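Long-range contact in (R)-2-hydroxyglutaryl-CoA dehydratase activating ATPase (Acidaminococcus fermentans, PDB 1HUX), which activates (R)-2-hydroxyglutaryl-CoA dehydratase by ATP-dependent electron transfer, as a homodimer that holds one [4Fe-4S] cluster and has very low ATPase activity: residues A[141-145]-A[184-188]. Sequence-based numbering, arbitrary orientation.
Sequences ILEVK and KIDII
Leu142 lays its isobutyl group over the first turn of a second helix, showing how the end of one helix can be tied to the start of another by a leucine and a lysine together. The m, t rotamer of Leu142 carries its CD1 to 3.4 Å from Ile188 CG1 and its CD2 to 3.9 Å from Ile187 CG2, so the two methyls touch different residues; Ile187 and Ile188 are both m, t. The backbones come nearest at Leu142 and Lys184, 6.9 Å between their CA atoms. Segment 184-188 is regular helix, with Ile188 N hydrogen-bonded to Lys184 O at 2.8 Å. Helix 132-142, by contrast, terminates here in a Schellman motif: Glu143 adopts positive phi (61/57), and Val144 continues extended (-141/167). The long side chain of Lys184, m at chi1 and then t throughout, reaches back to the helix end, where Lys184 NZ donates a 2.8 Å hydrogen bond to Leu142 O. A carbonyl near the C-terminus of a helix is a common acceptor for such an amino group. On its way the aliphatic part of Lys184 passes Leu142, with Lys184 CG 4.3 Å from Leu142 CD2, and borders Val144, whose CG2 is 4.5 Å from Lys184 CD. Together the segments bury 260 Å², away from the nucleotide and iron-sulfur sites of this actin-fold ATPase. Helix 149-153 closes one part of the contact, Leu152 touching both Val144 and Ile188, while helix 167-179 meets Leu142 through Val174 and Ile187 through Gln177, so that four successive helices, between strands 117-124 and 212-215 in the chain, converge around this junction.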
# COMPACT_ATOMS: atom_id res chain seq x y z
N ILE A 141 -4.53 13.85 -5.73
CA ILE A 141 -4.20 13.73 -7.14
C ILE A 141 -5.34 14.31 -7.99
O ILE A 141 -5.10 15.02 -8.96
CB ILE A 141 -3.97 12.26 -7.53
CG1 ILE A 141 -3.01 11.60 -6.53
CG2 ILE A 141 -3.36 12.19 -8.91
CD1 ILE A 141 -1.70 12.31 -6.38
N LEU A 142 -6.58 14.02 -7.62
CA LEU A 142 -7.73 14.54 -8.36
C LEU A 142 -7.85 16.03 -8.14
O LEU A 142 -8.58 16.72 -8.87
CB LEU A 142 -9.02 13.87 -7.88
CG LEU A 142 -9.15 12.38 -8.14
CD1 LEU A 142 -10.40 11.84 -7.47
CD2 LEU A 142 -9.20 12.12 -9.65
N GLU A 143 -7.12 16.54 -7.15
CA GLU A 143 -7.18 17.94 -6.80
C GLU A 143 -8.60 18.32 -6.38
O GLU A 143 -9.22 19.20 -6.97
CB GLU A 143 -6.74 18.81 -7.98
CG GLU A 143 -5.28 18.59 -8.38
CD GLU A 143 -4.74 19.72 -9.24
OE1 GLU A 143 -4.56 20.84 -8.70
OE2 GLU A 143 -4.49 19.50 -10.44
N VAL A 144 -9.12 17.63 -5.37
CA VAL A 144 -10.47 17.87 -4.86
C VAL A 144 -10.46 17.76 -3.32
O VAL A 144 -9.48 17.29 -2.73
CB VAL A 144 -11.47 16.83 -5.41
CG1 VAL A 144 -12.89 17.24 -5.09
CG2 VAL A 144 -11.27 16.68 -6.91
N LYS A 145 -11.53 18.22 -2.68
CA LYS A 145 -11.62 18.15 -1.23
C LYS A 145 -12.28 16.86 -0.78
O LYS A 145 -13.40 16.55 -1.20
CB LYS A 145 -12.42 19.34 -0.68
CG LYS A 145 -11.70 20.67 -0.80
CD LYS A 145 -12.41 21.77 -0.00
CE LYS A 145 -13.79 22.11 -0.57
NZ LYS A 145 -14.47 23.25 0.13
N LYS A 184 -13.37 13.03 -13.82
CA LYS A 184 -13.08 12.85 -12.39
C LYS A 184 -14.28 12.24 -11.68
O LYS A 184 -14.14 11.34 -10.84
CB LYS A 184 -12.77 14.20 -11.73
CG LYS A 184 -11.45 14.82 -12.12
CD LYS A 184 -11.28 16.13 -11.37
CE LYS A 184 -9.94 16.76 -11.64
NZ LYS A 184 -9.87 18.09 -10.96
N ILE A 185 -15.47 12.74 -12.00
CA ILE A 185 -16.71 12.24 -11.41
C ILE A 185 -16.71 10.70 -11.46
O ILE A 185 -17.06 10.02 -10.49
CB ILE A 185 -17.92 12.77 -12.20
CG1 ILE A 185 -17.79 14.28 -12.41
CG2 ILE A 185 -19.20 12.46 -11.47
CD1 ILE A 185 -17.59 15.06 -11.14
N ASP A 186 -16.30 10.16 -12.60
CA ASP A 186 -16.28 8.72 -12.80
C ASP A 186 -15.13 8.04 -12.08
O ASP A 186 -15.29 6.94 -11.56
CB ASP A 186 -16.25 8.39 -14.29
CG ASP A 186 -17.46 8.95 -15.05
OD1 ASP A 186 -18.59 8.80 -14.55
OD2 ASP A 186 -17.28 9.54 -16.15
N ILE A 187 -13.98 8.68 -12.06
CA ILE A 187 -12.82 8.12 -11.37
C ILE A 187 -13.12 8.04 -9.87
O ILE A 187 -12.68 7.12 -9.19
CB ILE A 187 -11.56 9.00 -11.54
CG1 ILE A 187 -11.12 8.99 -13.01
CG2 ILE A 187 -10.44 8.50 -10.63
CD1 ILE A 187 -9.65 9.47 -13.26
N ILE A 188 -13.86 9.03 -9.37
CA ILE A 188 -14.21 9.08 -7.96
C ILE A 188 -15.09 7.92 -7.57
O ILE A 188 -14.75 7.15 -6.67
CB ILE A 188 -14.90 10.43 -7.61
CG1 ILE A 188 -13.82 11.48 -7.33
CG2 ILE A 188 -15.83 10.26 -6.41
CD1 ILE A 188 -14.37 12.87 -7.05